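Local atomic coordinates of imelysin (Bacteroides ovatus ATCC 8483, PDB entry 3OYV), a protein that probably takes part in bacterial iron uptake at the outer membrane, as an imelysin-like protein of a putative peptidase family. Residues A[162-165]-A[166-170]; A[336-339]-A[340-343]. One frame throughout, in Å; residues are numbered along the deposited sequence. Where two conformers were deposited one is given.

Contact 1: A[162-165]-A[166-170]; sequences TKIK and NAIQK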
# COMPACT_ATOMS: atom_id res chain seq x y z
N THR A 162 9.58 8.52 -23.09
CA THR A 162 10.44 9.37 -22.31
C THR A 162 9.62 10.30 -21.41
O THR A 162 9.99 10.49 -20.26
CB THR A 162 11.35 10.17 -23.24
OG1 THR A 162 12.25 9.23 -23.86
CG2 THR A 162 12.12 11.28 -22.46
N LYS A 163 8.51 10.82 -21.95
CA LYS A 163 7.66 11.69 -21.14
C LYS A 163 7.04 10.91 -19.97
O LYS A 163 6.94 11.44 -18.86
CB LYS A 163 6.59 12.33 -21.99
CG LYS A 163 7.14 13.46 -22.88
CD LYS A 163 6.00 14.17 -23.60
CE LYS A 163 6.47 14.90 -24.87
NZ LYS A 163 6.28 14.10 -26.11
N ILE A 164 6.64 9.66 -20.19
CA ILE A 164 6.05 8.87 -19.09
C ILE A 164 7.11 8.59 -18.04
O ILE A 164 6.89 8.79 -16.83
CB ILE A 164 5.41 7.58 -19.64
CG1 ILE A 164 4.22 7.90 -20.54
CG2 ILE A 164 5.00 6.58 -18.48
CD1 ILE A 164 3.84 6.74 -21.47
N LYS A 165 8.28 8.13 -18.45
CA LYS A 165 9.35 7.85 -17.51
C LYS A 165 9.73 9.07 -16.70
O LYS A 165 9.95 9.00 -15.48
CB LYS A 165 10.57 7.26 -18.23
CG LYS A 165 10.33 5.88 -18.84
CD LYS A 165 11.66 5.15 -19.21
CE LYS A 165 12.36 5.82 -20.37
NZ LYS A 165 13.62 5.11 -20.77
N ASN A 166 9.84 10.20 -17.38
CA ASN A 166 10.12 11.48 -16.71
C ASN A 166 9.04 11.87 -15.70
O ASN A 166 9.36 12.40 -14.62
CB ASN A 166 10.29 12.61 -17.75
CG ASN A 166 11.58 12.48 -18.55
OD1 ASN A 166 12.47 11.72 -18.16
ND2 ASN A 166 11.72 13.30 -19.60
N ALA A 167 7.79 11.66 -16.07
CA ALA A 167 6.66 12.00 -15.17
C ALA A 167 6.63 11.12 -13.93
O ALA A 167 6.31 11.61 -12.83
CB ALA A 167 5.37 11.94 -15.88
N ILE A 168 6.95 9.84 -14.07
CA ILE A 168 7.05 8.96 -12.91
C ILE A 168 8.15 9.43 -11.98
O ILE A 168 7.96 9.61 -10.76
CB ILE A 168 7.31 7.50 -13.36
CG1 ILE A 168 6.11 6.98 -14.11
CG2 ILE A 168 7.63 6.62 -12.14
CD1 ILE A 168 6.37 5.64 -14.85
N GLN A 169 9.31 9.71 -12.54
CA GLN A 169 10.40 10.19 -11.75
C GLN A 169 10.12 11.56 -11.11
O GLN A 169 10.46 11.79 -9.94
CB GLN A 169 11.65 10.32 -12.62
CG GLN A 169 12.89 10.75 -11.86
CD GLN A 169 13.06 10.00 -10.55
OE1 GLN A 169 13.24 10.62 -9.49
NE2 GLN A 169 13.00 8.67 -10.60
N LYS A 170 9.44 12.43 -11.85
CA LYS A 170 9.23 13.73 -11.27
C LYS A 170 8.24 13.69 -10.09
O LYS A 170 8.46 14.42 -9.11
CB LYS A 170 8.79 14.67 -12.32
CG LYS A 170 8.72 16.05 -11.82
CD LYS A 170 8.19 16.89 -12.91
CE LYS A 170 7.85 18.25 -12.43
NZ LYS A 170 7.21 19.01 -13.52
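Ile164 and Ile168, one helical turn apart, meet through CG2 of the first and CD1 of the second, 4.0 Å from each other, with the two side chains slanting across one another. In Ile168 the CG1 branch is anti to the carbonyl carbon and beside its own backbone N (chi1 -66°), which swings CG1 back along the helix to 3.4 Å from Ile164 O. Ile164 O, covered by that branch, also accepts from Ile168 N at 3.0 Å. On another side of the turn Thr162 and Asn166 run alongside each other, pointing the same way. The methyl of the threonine, CG2, lies 3.5 Å from Asn166 ND2, and the amide also lies close to Thr162 O without bonding to it; Thr162 OG1 turns back instead to the carbonyl of Ser158, one turn earlier.

All of this is the i to i+4 spacing of an alpha-helix, within helix 158-177 of a largely helical imelysin fold. Asn166 N reaches Thr162 O at 2.9 Å, Ala167 N bonds to Lys163 O, and Gln169 N reaches Lys165 O at 3.1 Å, the straightest of the four with an N-H...O angle of 169°. Ala167 CB rests 3.4 Å from Lys163 O.

Further out, the two isoleucines face neighbouring helices. Ile164 packs on Ile204 and Leu209 of helix 189-214, and also on Tyr136 of helix 121-137, while Ile168 lies against Arg133 of that second helix. Both isoleucines are buried, whereas Thr162 and Asn166 are on the exposed side. Lys170 forms a salt bridge with Glu200, adding a charged tie from helix 158-177 to helix 189-214.

Contact 2: A[336-339]-A[340-343]; sequences ESAQ and NVRG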
# COMPACT_ATOMS: atom_id res chain seq x y z
N GLU A 336 -12.35 -11.06 14.29
CA GLU A 336 -12.38 -10.50 12.95
C GLU A 336 -12.78 -9.02 13.07
O GLU A 336 -13.95 -8.67 12.82
CB GLU A 336 -13.34 -11.31 12.07
CG GLU A 336 -13.20 -11.07 10.60
CD GLU A 336 -11.88 -11.59 10.04
OE1 GLU A 336 -11.43 -12.71 10.43
OE2 GLU A 336 -11.31 -10.86 9.17
N SER A 337 -11.82 -8.17 13.42
CA SER A 337 -12.08 -6.82 13.78
C SER A 337 -12.62 -5.98 12.62
O SER A 337 -12.41 -6.28 11.44
CB SER A 337 -10.78 -6.21 14.27
OG SER A 337 -10.23 -6.89 15.42
N ALA A 338 -13.26 -4.89 12.99
CA ALA A 338 -13.74 -3.88 12.04
C ALA A 338 -12.56 -3.29 11.27
O ALA A 338 -11.44 -3.17 11.78
CB ALA A 338 -14.49 -2.79 12.77
N GLN A 339 -12.85 -2.89 10.03
CA GLN A 339 -11.84 -2.31 9.13
C GLN A 339 -11.08 -1.15 9.77
O GLN A 339 -9.85 -1.08 9.67
CB GLN A 339 -12.54 -1.88 7.83
CG GLN A 339 -12.96 -3.06 6.98
CD GLN A 339 -13.79 -2.71 5.78
OE1 GLN A 339 -14.20 -1.56 5.61
NE2 GLN A 339 -14.03 -3.70 4.93
N ASN A 340 -11.79 -0.26 10.46
CA ASN A 340 -11.19 0.95 10.99
C ASN A 340 -10.46 0.80 12.34
O ASN A 340 -9.99 1.78 12.91
CB ASN A 340 -12.20 2.11 11.00
CG ASN A 340 -13.32 1.90 11.95
OD1 ASN A 340 -13.29 0.99 12.78
ND2 ASN A 340 -14.34 2.78 11.88
N VAL A 341 -10.35 -0.44 12.82
CA VAL A 341 -9.51 -0.76 13.98
C VAL A 341 -8.62 -1.97 13.70
O VAL A 341 -8.14 -2.63 14.62
CB VAL A 341 -10.35 -0.96 15.27
CG1 VAL A 341 -11.09 0.35 15.66
CG2 VAL A 341 -11.29 -2.16 15.13
N ARG A 342 -8.30 -2.20 12.43
CA ARG A 342 -7.34 -3.25 12.07
C ARG A 342 -6.38 -2.68 11.00
O ARG A 342 -6.34 -1.46 10.74
CB ARG A 342 -8.05 -4.51 11.58
CG ARG A 342 -8.80 -4.30 10.29
CD ARG A 342 -9.70 -5.46 9.98
NE ARG A 342 -9.07 -6.62 9.34
CZ ARG A 342 -9.61 -7.83 9.21
NH1 ARG A 342 -10.75 -8.17 9.83
NH2 ARG A 342 -8.99 -8.75 8.51
N GLY A 343 -5.63 -3.59 10.40
CA GLY A 343 -4.76 -3.25 9.31
C GLY A 343 -3.45 -2.64 9.70
O GLY A 343 -3.16 -2.39 10.88
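The backbone makes a type I beta-turn over Ala338 to Val341, closed by Val341 N bonded to Ala338 O at 3.1 Å, and a second, weak i to i+3 bond follows from Arg342 N to Gln339 O. This turn brings the Arg342 side chain back over the extended residues before it. Arg342 CG stands between the backbone N and the carbonyl carbon (chi1 66°), close against Ala338 O at 3.2 Å, and a bend at chi3 carries the guanidinium on to Glu336. There two nitrogens grip the same oxygen: Glu336 OE2 lies 2.8 Å from Arg342 NH1 and 3.2 Å from Arg342 NH2. OE2 sits in the guanidinium plane, yet both nitrogens approach it from one face of the carboxylate, whose plane is turned 45° from that of the guanidinium. Arg342 NH1 also donates to Ser337 O at 3.0 Å, nearly straight (172°) and in the carbonyl plane on a lone pair, so the guanidinium is fixed in rotation by a carboxylate and a peptide oxygen together. A methionine in place of Arg342 would probably leave the Glu336 carboxylate without its charged mate and Ser337 O without this donor, setting the extended chain freer to move. Beside the turn, Val341 CG2 packs on Ala338 CB at 4.0 Å.

The arginine has further partners in the fold: NH2 forms a salt bridge with Asp38 of helix 21-47, and NE donates to Asn301 O on helix 298-303. Leu34 of helix 21-47 lies against Glu336, Ser337 and Arg342, while Val341 faces Ala311 and Ile312 of helix 309-316. The chain then enters helix 343-351, with Arg342 O accepting from Thr346 OG1, and this helix leads to the small two-stranded sheet of 352-353 and 356-357.

Followed from the N terminus, the chain reaches contact 1 first, within helix 158-177, where it spans a single run of helix and closes no loop beyond the helical turn itself. That helix is packed with helices 121-137 and 189-214. Long helices 223-261 and 265-283 come next, before contact 2 closes a short turn in the loop between helix 319-323 and helix 343-351, tying that loop to helices 21-47, 298-303 and 309-316. The two contacts are in series, neither nested nor crossed. Contacts 1 and 2 lie on opposite sides of the chain's centre, and the centres of contacts 1 and 2 are about 37 Å apart.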